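Local coordinates for 2-oxoglutarate-dependent dioxygenase DAO (PDB 6KUN), which probably catalyses the irreversible, iron- and 2-oxoglutarate-dependent oxidation of the auxin indole-3-acetic acid to inactive 2-oxoindole-3-acetic acid, at residues D69-P72 with G73-Y76; A98-D101 with A102-R106; D278-R281 with R282-S286. All coordinates share one frame; numbering follows the deposited sequence.

How the contacts relate
Along the chain the contacts come in series: the turn of contact 1 leads into strand 75-77, contact 2 lies on helix 97-106, and contact 3 is on helix 277-287 near the C-terminus. Contacts 1 and 2 are neighbours, their centres about 10 Å apart. They meet through a hydrogen bond from Arg-106 NH1 to Ile-70 O and through Ile-70 and Ile-71 packing on the helix. Contact 3 stands apart, its centre about 21 Å from contact 1 and about 27 Å from contact 2, and carries two arginines of the indole-3-acetic acid pocket. Thus the first two join a helix to the edge of the large jelly-roll sheet, while the third borders the bound auxin.

Contact 1 (D69-P72 with G73-Y76); sequences DIIP and GSGY
Ile-71 and Ser-74 meet twice, by backbone and by side chain. In the backbone, Ser-74 N donates to Ile-71 O over 2.8 Å, with an angle of 162° at the hydrogen, and the two residues form a single antiparallel hydrogen-bonded bridge. Between them Pro-72 and Gly-73 take the two corners of a type II beta turn; Gly-73 has the positive phi (82°) expected at the third position of such a turn. The apolar part lies alongside this bond. Ile-71 CG1 sits between its own N and carbonyl carbon (chi1 65°), which brings it to 3.5 Å from Ser-74 CB, and Ile-71 CD1 continues past the same methylene at 4.0 Å. The turn delivers the chain from helix 61-66 into strand 75-77, an outermost strand of the large sheet of this jelly-roll oxygenase, where Gly-75 pairs with Gly-90 of strand 86-92. Beyond the bridge the chain runs back close to itself, with Asp-69 N 4.1 Å from Gly-75 CA. Ile-70 CG1 lies against the same backbone, 4.0 Å from Ser-74 O and 4.2 Å from Gly-75 CA. Two waters supply further polar links. One accepts from Asp-69 N (3.0 Å) and donates to Tyr-76 O, bridging the loop at Asp-69 to the strand at Tyr-76. The other bridges Pro-72 O and Ser-74 OG, 2.6 Å from the hydroxyl. That buried hydroxyl is gripped as well by Cys-92 N of the neighbouring strand.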
ATOM      1  N   ASP B  69      -4.858   5.648  29.060  1.00 21.53           N
ATOM      2  CA  ASP B  69      -5.243   6.794  29.874  1.00 28.39           C
ATOM      3  C   ASP B  69      -4.188   7.893  29.858  1.00 31.24           C
ATOM      4  O   ASP B  69      -4.002   8.620  30.838  1.00 29.38           O
ATOM      5  CB  ASP B  69      -5.548   6.336  31.303  1.00 47.60           C
ATOM      6  CG  ASP B  69      -6.610   5.226  31.345  1.00 59.87           C
ATOM      7  OD1 ASP B  69      -7.758   5.461  30.891  1.00 54.28           O
ATOM      8  OD2 ASP B  69      -6.281   4.107  31.812  1.00 60.28           O
ATOM      9  N   ILE B  70      -3.513   8.112  28.729  1.00 24.47           N
ATOM     10  CA  ILE B  70      -2.435   9.100  28.740  1.00 23.11           C
ATOM     11  C   ILE B  70      -3.005  10.502  28.776  1.00 22.86           C
ATOM     12  O   ILE B  70      -2.346  11.430  29.270  1.00 21.66           O
ATOM     13  CB  ILE B  70      -1.456   8.899  27.562  1.00 29.36           C
ATOM     14  CG1 ILE B  70      -2.185   8.728  26.237  1.00 25.45           C
ATOM     15  CG2 ILE B  70      -0.519   7.716  27.863  1.00 22.75           C
ATOM     16  CD1 ILE B  70      -1.231   8.641  25.009  1.00 24.56           C
ATOM     17  N   ILE B  71      -4.202  10.706  28.228  1.00 20.27           N
ATOM     18  CA  ILE B  71      -5.017  11.882  28.564  1.00 21.80           C
ATOM     19  C   ILE B  71      -6.407  11.394  28.935  1.00 23.21           C
ATOM     20  O   ILE B  71      -6.812  10.284  28.560  1.00 24.41           O
ATOM     21  CB  ILE B  71      -5.110  12.916  27.414  1.00 23.77           C
ATOM     22  CG1 ILE B  71      -5.841  12.338  26.213  1.00 26.04           C
ATOM     23  CG2 ILE B  71      -3.752  13.385  26.972  1.00 36.33           C
ATOM     24  CD1 ILE B  71      -6.085  13.334  25.116  1.00 30.11           C
ATOM     25  N   PRO B  72      -7.150  12.183  29.680  1.00 29.83           N
ATOM     26  CA  PRO B  72      -8.359  11.649  30.313  1.00 29.99           C
ATOM     27  C   PRO B  72      -9.278  11.001  29.304  1.00 25.39           C
ATOM     28  O   PRO B  72      -9.672  11.639  28.326  1.00 27.05           O
ATOM     29  CB  PRO B  72      -8.992  12.894  30.947  1.00 28.31           C
ATOM     30  CG  PRO B  72      -7.845  13.798  31.177  1.00 35.79           C
ATOM     31  CD  PRO B  72      -6.969  13.611  29.971  1.00 37.66           C
ATOM     32  N   GLY B  73      -9.558   9.711  29.498  1.00 21.76           N
ATOM     33  CA  GLY B  73     -10.433   8.963  28.612  1.00 33.60           C
ATOM     34  C   GLY B  73      -9.810   8.432  27.341  1.00 35.52           C
ATOM     35  O   GLY B  73     -10.498   7.749  26.585  1.00 30.73           O
ATOM     36  N   SER B  74      -8.538   8.714  27.060  1.00 23.08           N
ATOM     37  CA  SER B  74      -7.972   8.393  25.759  1.00 20.44           C
ATOM     38  C   SER B  74      -6.654   7.656  25.938  1.00 24.74           C
ATOM     39  O   SER B  74      -5.969   7.793  26.942  1.00 19.85           O
ATOM     40  CB  SER B  74      -7.748   9.656  24.934  1.00 20.86           C
ATOM     41  OG  SER B  74      -8.971  10.224  24.499  1.00 22.81           O
ATOM     42  N   GLY B  75      -6.303   6.875  24.919  1.00 17.59           N
ATOM     43  CA  GLY B  75      -5.105   6.059  24.963  1.00 16.28           C
ATOM     44  C   GLY B  75      -5.376   4.683  24.440  1.00 19.03           C
ATOM     45  O   GLY B  75      -6.343   4.444  23.735  1.00 20.76           O
ATOM     46  N   TYR B  76      -4.498   3.761  24.785  1.00 13.33           N
ATOM     47  CA  TYR B  76      -4.652   2.383  24.349  1.00 19.29           C
ATOM     48  C   TYR B  76      -5.811   1.691  25.068  1.00 22.64           C
ATOM     49  O   TYR B  76      -6.118   1.976  26.223  1.00 24.28           O
ATOM     50  CB  TYR B  76      -3.336   1.633  24.607  1.00 21.51           C
ATOM     51  CG  TYR B  76      -3.376   0.183  24.243  1.00 24.87           C
ATOM     52  CD1 TYR B  76      -3.300  -0.217  22.928  1.00 22.66           C
ATOM     53  CD2 TYR B  76      -3.477  -0.788  25.209  1.00 24.73           C
ATOM     54  CE1 TYR B  76      -3.331  -1.546  22.584  1.00 29.59           C
ATOM     55  CE2 TYR B  76      -3.507  -2.123  24.879  1.00 26.41           C
ATOM     56  CZ  TYR B  76      -3.438  -2.498  23.590  1.00 26.16           C
ATOM     57  OH  TYR B  76      -3.484  -3.827  23.255  1.00 26.68           O
TER
HETATM   58  O   HOH W   1      -6.819   4.201  27.316  1.00 21.48           O
HETATM   59  O   HOH W   2     -10.854  11.098  26.118  1.00 32.19           O

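Contact 2 (A98-D101 with A102-R106); sequences ADVD and AFCAR
Val-100 and Cys-104 stand one helical turn apart on one flank of helix 97-106 and touch lightly, Val-100 CG1 to Cys-104 SG at 4.5 Å. The thiol is folded back beside its own backbone N (chi1 -63°), which brings Cys-104 SG back to the preceding turn, 3.5 Å from Val-100 O. Phe-103 is turned differently: CG lies opposite the backbone N (chi1 -177°), and the ring swings away from residues 98-101. Of this side chain CB alone comes close, 3.2 Å from Asp-99 O, and the aromatic end is given over to packing outside the helix. Ala-102 and Ala-105 show only a methyl to the preceding turn, Ala-102 CB at 3.5 Å from Ala-98 O and Ala-105 CB at 3.3 Å from Asp-101 O. Beneath these side chains run four consecutive i to i+4 alpha-helical hydrogen bonds. The straightest at the hydrogen joins Cys-104 N to Val-100 O (3.1 Å, 169°), and the shortest, from Ala-105 N to Asp-101 O, measures 2.9 Å. The two aspartates leave the helix for partners elsewhere: Asp-99 OD2 accepts from Asp-93 N near the start of the helix, and Asp-101 OD1 forms a salt bridge with Lys-118 NZ. The helix lies between a loop, a strand and another helix: Ile-71 packs on Asp-99 and Ala-102 and Ile-70 on Phe-103, Val-100 and Phe-103 rest on Leu-91 of strand 86-92, and Cys-104 packs on Val-117 and Lys-118 of helix 111-138, whose Arg-114 NE also holds Cys-104 O.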
ATOM      1  N   ALA B  98      -5.024  21.177  21.986  1.00 26.14           N
ATOM      2  CA  ALA B  98      -4.348  20.898  23.244  1.00 26.52           C
ATOM      3  C   ALA B  98      -4.355  19.406  23.574  1.00 27.32           C
ATOM      4  O   ALA B  98      -3.357  18.875  24.092  1.00 27.34           O
ATOM      5  CB  ALA B  98      -5.010  21.725  24.345  1.00 32.83           C
ATOM      6  N   ASP B  99      -5.464  18.713  23.244  1.00 20.12           N
ATOM      7  CA  ASP B  99      -5.596  17.278  23.471  1.00 20.64           C
ATOM      8  C   ASP B  99      -4.711  16.479  22.518  1.00 25.33           C
ATOM      9  O   ASP B  99      -4.170  15.423  22.884  1.00 17.47           O
ATOM     10  CB  ASP B  99      -7.046  16.805  23.239  1.00 26.08           C
ATOM     11  CG  ASP B  99      -8.026  17.253  24.322  1.00 37.87           C
ATOM     12  OD1 ASP B  99      -7.589  17.877  25.286  1.00 29.03           O
ATOM     13  OD2 ASP B  99      -9.250  16.971  24.192  1.00 24.61           O
ATOM     14  N   VAL B 100      -4.672  16.897  21.249  1.00 19.87           N
ATOM     15  CA  VAL B 100      -3.848  16.222  20.260  1.00 16.29           C
ATOM     16  C   VAL B 100      -2.375  16.377  20.626  1.00 22.31           C
ATOM     17  O   VAL B 100      -1.595  15.428  20.549  1.00 18.76           O
ATOM     18  CB  VAL B 100      -4.143  16.776  18.848  1.00 23.52           C
ATOM     19  CG1 VAL B 100      -3.132  16.229  17.862  1.00 24.16           C
ATOM     20  CG2 VAL B 100      -5.595  16.452  18.396  1.00 24.57           C
ATOM     21  N   ASP B 101      -1.970  17.587  21.005  1.00 19.10           N
ATOM     22  CA  ASP B 101      -0.587  17.813  21.416  1.00 19.34           C
ATOM     23  C   ASP B 101      -0.202  16.905  22.590  1.00 19.55           C
ATOM     24  O   ASP B 101       0.832  16.220  22.555  1.00 22.51           O
ATOM     25  CB  ASP B 101      -0.414  19.287  21.766  1.00 26.20           C
ATOM     26  CG  ASP B 101      -0.645  20.210  20.584  1.00 43.73           C
ATOM     27  OD1 ASP B 101      -0.801  19.729  19.439  1.00 51.58           O
ATOM     28  OD2 ASP B 101      -0.681  21.440  20.804  1.00 61.97           O
ATOM     29  N   ALA B 102      -1.036  16.865  23.633  1.00 20.17           N
ATOM     30  CA  ALA B 102      -0.680  16.127  24.849  1.00 16.60           C
ATOM     31  C   ALA B 102      -0.720  14.630  24.626  1.00 20.12           C
ATOM     32  O   ALA B 102       0.107  13.887  25.175  1.00 22.37           O
ATOM     33  CB  ALA B 102      -1.620  16.527  25.989  1.00 23.56           C
ATOM     34  N   PHE B 103      -1.679  14.156  23.851  1.00 18.53           N
ATOM     35  CA  PHE B 103      -1.728  12.742  23.487  1.00 12.96           C
ATOM     36  C   PHE B 103      -0.423  12.311  22.817  1.00 13.14           C
ATOM     37  O   PHE B 103       0.213  11.341  23.247  1.00 16.80           O
ATOM     38  CB  PHE B 103      -2.939  12.485  22.573  1.00 16.63           C
ATOM     39  CG  PHE B 103      -3.142  11.038  22.177  1.00 15.67           C
ATOM     40  CD1 PHE B 103      -2.581  10.538  21.016  1.00 17.10           C
ATOM     41  CD2 PHE B 103      -3.938  10.215  22.917  1.00 16.76           C
ATOM     42  CE1 PHE B 103      -2.792   9.225  20.658  1.00 22.15           C
ATOM     43  CE2 PHE B 103      -4.133   8.894  22.565  1.00 23.93           C
ATOM     44  CZ  PHE B 103      -3.561   8.406  21.415  1.00 18.79           C
ATOM     45  N   CYS B 104      -0.011  13.034  21.771  1.00 18.32           N
ATOM     46  CA  CYS B 104       1.187  12.620  21.027  1.00 19.90           C
ATOM     47  C   CYS B 104       2.450  12.839  21.847  1.00 18.76           C
ATOM     48  O   CYS B 104       3.413  12.097  21.692  1.00 23.24           O
ATOM     49  CB  CYS B 104       1.252  13.363  19.699  1.00 24.54           C
ATOM     50  SG  CYS B 104      -0.222  12.916  18.617  1.00 22.02           S
ATOM     51  N   ALA B 105       2.457  13.838  22.722  1.00 20.27           N
ATOM     52  CA  ALA B 105       3.625  14.072  23.565  1.00 26.87           C
ATOM     53  C   ALA B 105       3.781  12.954  24.593  1.00 28.86           C
ATOM     54  O   ALA B 105       4.907  12.627  24.982  1.00 28.57           O
ATOM     55  CB  ALA B 105       3.521  15.431  24.247  1.00 21.10           C
ATOM     56  N   ARG B 106       2.660  12.318  24.976  1.00 25.88           N
ATOM     57  CA  ARG B 106       2.638  11.334  26.036  1.00 17.93           C
ATOM     58  C   ARG B 106       2.653   9.901  25.566  1.00 23.57           C
ATOM     59  O   ARG B 106       2.816   8.997  26.388  1.00 19.98           O
ATOM     60  CB  ARG B 106       1.427  11.556  26.931  1.00 20.37           C
ATOM     61  CG  ARG B 106       1.500  12.872  27.648  1.00 25.04           C
ATOM     62  CD  ARG B 106       0.335  13.029  28.612  1.00 31.71           C
ATOM     63  NE  ARG B 106       0.124  14.443  28.919  1.00 22.52           N
ATOM     64  CZ  ARG B 106      -0.903  14.932  29.615  1.00 26.24           C
ATOM     65  NH1 ARG B 106      -1.833  14.133  30.098  1.00 30.85           N
ATOM     66  NH2 ARG B 106      -0.988  16.223  29.795  1.00 22.88           N
TER

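Contact 3 (D278-R281 with R282-S286); sequences DDYR and RLRLS. With IAC (1H-indol-3-ylacetic acid), chain H.
Tyr-280 and Arg-284 make the tightly packed part of this contact, one turn apart on alpha helix 277-287, which flanks the jelly-roll core and helps to line the indole-3-acetic acid pocket. Arg-284 CG lies over one face of the phenol ring in a CH-pi contact, 4.2 Å from the centroid of the Tyr-280 ring and 26° off its normal. The next carbon comes closer to the rim, Arg-284 CD to Tyr-280 CE2 at 3.4 Å, before the chain bends at chi3 (50°) and presents the guanidinium edge to the bound indole. Arg-281 approaches the same ligand with the aliphatic part of its chain, Arg-281 CG lying 3.8 Å from C8 of the indole-3-acetic acid. Leu-283 CD2 approaches the tyrosine ring obliquely, 4.3 Å from Tyr-280 CD1. The acidic start of the segment is looser and exposed. Arg-282 is modelled in two conformers, so its approach to Asp-279 is doubtful, and in the conformer described the charged ends do not pair. Regular helical bonds run through this side too, as from Arg-282 N to Asp-278 O (3.0 Å), matched on the ring side by Arg-284 N to Tyr-280 O. The polar ends of Tyr-280 and Arg-284 have partners elsewhere: Arg-284 NH2 donates to Thr-174 O, of the residue between, in sequence, the predicted iron ligands His-173 and Asp-175, while Arg-284 NH1 and Tyr-280 OH converge on a single oxygen, Asp-217 OD2.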
ATOM      1  N   ASP B 278     -24.594  13.672  23.920  1.00 25.80           N
ATOM      2  CA  ASP B 278     -24.250  12.877  25.090  1.00 29.56           C
ATOM      3  C   ASP B 278     -25.432  12.017  25.526  1.00 27.87           C
ATOM      4  O   ASP B 278     -25.288  10.812  25.733  1.00 17.39           O
ATOM      5  CB  ASP B 278     -23.802  13.780  26.241  1.00 33.85           C
ATOM      6  CG  ASP B 278     -23.150  13.006  27.369  1.00 38.60           C
ATOM      7  OD1 ASP B 278     -22.054  12.446  27.153  1.00 41.30           O
ATOM      8  OD2 ASP B 278     -23.732  12.956  28.473  1.00 35.90           O
ATOM      9  N   ASP B 279     -26.602  12.637  25.663  1.00 27.52           N
ATOM     10  CA  ASP B 279     -27.800  11.904  26.051  1.00 23.54           C
ATOM     11  C   ASP B 279     -28.151  10.822  25.031  1.00 27.95           C
ATOM     12  O   ASP B 279     -28.659   9.758  25.385  1.00 23.68           O
ATOM     13  CB  ASP B 279     -28.978  12.862  26.226  1.00 31.47           C
ATOM     14  CG  ASP B 279     -28.828  13.771  27.454  1.00 26.87           C
ATOM     15  OD1 ASP B 279     -27.960  13.494  28.308  1.00 31.35           O
ATOM     16  OD2 ASP B 279     -29.563  14.786  27.522  1.00 24.27           O
ATOM     17  N   TYR B 280     -27.945  11.093  23.745  1.00 25.37           N
ATOM     18  CA  TYR B 280     -28.253  10.071  22.754  1.00 16.19           C
ATOM     19  C   TYR B 280     -27.307   8.884  22.887  1.00 18.83           C
ATOM     20  O   TYR B 280     -27.739   7.732  22.773  1.00 24.26           O
ATOM     21  CB  TYR B 280     -28.208  10.661  21.331  1.00 16.78           C
ATOM     22  CG  TYR B 280     -28.533   9.620  20.307  1.00 21.91           C
ATOM     23  CD1 TYR B 280     -29.774   8.983  20.292  1.00 22.18           C
ATOM     24  CD2 TYR B 280     -27.574   9.213  19.400  1.00 24.26           C
ATOM     25  CE1 TYR B 280     -30.041   7.984  19.376  1.00 32.62           C
ATOM     26  CE2 TYR B 280     -27.835   8.230  18.493  1.00 25.76           C
ATOM     27  CZ  TYR B 280     -29.058   7.625  18.484  1.00 26.37           C
ATOM     28  OH  TYR B 280     -29.272   6.644  17.563  1.00 21.09           O
ATOM     29  N   ARG B 281     -26.014   9.143  23.169  1.00 19.49           N
ATOM     30  CA  ARG B 281     -25.082   8.044  23.440  1.00 20.27           C
ATOM     31  C   ARG B 281     -25.523   7.187  24.621  1.00 23.38           C
ATOM     32  O   ARG B 281     -25.479   5.958  24.552  1.00 19.76           O
ATOM     33  CB  ARG B 281     -23.689   8.602  23.700  1.00 26.84           C
ATOM     34  CG  ARG B 281     -22.989   9.101  22.479  1.00 32.09           C
ATOM     35  CD  ARG B 281     -21.548   9.512  22.792  1.00 32.14           C
ATOM     36  NE  ARG B 281     -20.727   8.412  23.290  1.00 34.82           N
ATOM     37  CZ  ARG B 281     -19.560   8.581  23.913  1.00 32.35           C
ATOM     38  NH1 ARG B 281     -19.098   9.800  24.096  1.00 27.59           N
ATOM     39  NH2 ARG B 281     -18.871   7.540  24.334  1.00 38.59           N
ATOM     40  N   ARG B 282     -25.922   7.834  25.725  0.57 22.71           N
ATOM     41  CA  ARG B 282     -26.488   7.119  26.860  0.57 25.66           C
ATOM     42  C   ARG B 282     -27.627   6.219  26.416  0.57 25.25           C
ATOM     43  O   ARG B 282     -27.694   5.041  26.795  0.57 22.35           O
ATOM     44  CB  ARG B 282     -27.018   8.103  27.898  0.57 29.14           C
ATOM     45  CG  ARG B 282     -26.015   8.980  28.549  0.57 27.59           C
ATOM     46  CD  ARG B 282     -26.719   9.850  29.621  0.57 27.55           C
ATOM     47  NE  ARG B 282     -27.417   9.040  30.619  0.57 24.59           N
ATOM     48  CZ  ARG B 282     -26.895   8.678  31.787  0.57 29.69           C
ATOM     49  NH1 ARG B 282     -25.665   9.045  32.113  0.57 26.94           N
ATOM     50  NH2 ARG B 282     -27.581   7.946  32.638  0.57 26.73           N
ATOM     51  N   LEU B 283     -28.555   6.780  25.625  1.00 25.68           N
ATOM     52  CA  LEU B 283     -29.729   6.035  25.187  1.00 28.06           C
ATOM     53  C   LEU B 283     -29.347   4.815  24.358  1.00 28.95           C
ATOM     54  O   LEU B 283     -29.967   3.761  24.497  1.00 24.79           O
ATOM     55  CB  LEU B 283     -30.658   6.955  24.394  1.00 32.67           C
ATOM     56  CG  LEU B 283     -32.047   6.421  24.021  1.00 32.13           C
ATOM     57  CD1 LEU B 283     -32.939   6.290  25.224  1.00 28.22           C
ATOM     58  CD2 LEU B 283     -32.687   7.327  22.950  1.00 35.43           C
ATOM     59  N   ARG B 284     -28.349   4.931  23.475  1.00 23.96           N
ATOM     60  CA  ARG B 284     -27.865   3.752  22.759  1.00 27.10           C
ATOM     61  C   ARG B 284     -27.304   2.733  23.750  1.00 26.96           C
ATOM     62  O   ARG B 284     -27.613   1.533  23.679  1.00 29.22           O
ATOM     63  CB  ARG B 284     -26.794   4.142  21.714  1.00 24.09           C
ATOM     64  CG  ARG B 284     -27.378   4.819  20.437  1.00 23.51           C
ATOM     65  CD  ARG B 284     -26.293   5.373  19.448  1.00 21.16           C
ATOM     66  NE  ARG B 284     -25.258   4.385  19.143  1.00 23.68           N
ATOM     67  CZ  ARG B 284     -25.021   3.827  17.943  1.00 21.48           C
ATOM     68  NH1 ARG B 284     -25.725   4.149  16.903  1.00 18.07           N
ATOM     69  NH2 ARG B 284     -24.031   2.953  17.828  1.00 19.14           N
ATOM     70  N   LEU B 285     -26.493   3.208  24.701  1.00 23.17           N
ATOM     71  CA  LEU B 285     -25.856   2.309  25.672  1.00 23.96           C
ATOM     72  C   LEU B 285     -26.887   1.599  26.545  1.00 25.78           C
ATOM     73  O   LEU B 285     -26.760   0.397  26.797  1.00 29.41           O
ATOM     74  CB  LEU B 285     -24.864   3.112  26.516  1.00 28.33           C
ATOM     75  CG  LEU B 285     -24.156   2.376  27.656  1.00 50.28           C
ATOM     76  CD1 LEU B 285     -23.329   1.223  27.097  1.00 62.71           C
ATOM     77  CD2 LEU B 285     -23.266   3.321  28.458  1.00 43.90           C
ATOM     78  N   SER B 286     -27.958   2.287  26.942  1.00 27.78           N
ATOM     79  CA  SER B 286     -28.909   1.637  27.847  1.00 33.05           C
ATOM     80  C   SER B 286     -29.945   0.776  27.114  1.00 41.08           C
ATOM     81  O   SER B 286     -30.384  -0.229  27.670  1.00 39.85           O
ATOM     82  CB  SER B 286     -29.621   2.675  28.725  1.00 36.97           C
ATOM     83  OG  SER B 286     -30.575   3.430  28.012  1.00 43.69           O
TER
HETATM   84  C   IAC H 402     -22.206   4.193  20.820  1.00 83.88           C
HETATM   85  C1  IAC H 402     -21.055   4.020  21.512  1.00101.60           C
HETATM   86  C2  IAC H 402     -20.723   2.754  22.057  1.00100.98           C
HETATM   87  C3  IAC H 402     -21.574   1.691  21.876  1.00 99.83           C
HETATM   88  C4  IAC H 402     -22.743   1.868  21.158  1.00 88.39           C
HETATM   89  C5  IAC H 402     -23.053   3.109  20.662  1.00 65.76           C
HETATM   90  C7  IAC H 402     -20.417   5.201  21.539  1.00 96.49           C
HETATM   91  C8  IAC H 402     -21.171   6.139  20.858  1.00 90.91           C
HETATM   92  C17 IAC H 402     -19.102   5.663  22.161  1.00 91.02           C
HETATM   93  C18 IAC H 402     -17.893   5.325  21.308  1.00 90.29           C
HETATM   94  N   IAC H 402     -22.288   5.504  20.413  1.00 80.25           N
HETATM   95  O2  IAC H 402     -16.823   5.000  21.892  1.00 77.94           O
HETATM   96  O3  IAC H 402     -17.953   5.393  20.049  1.00 98.87           O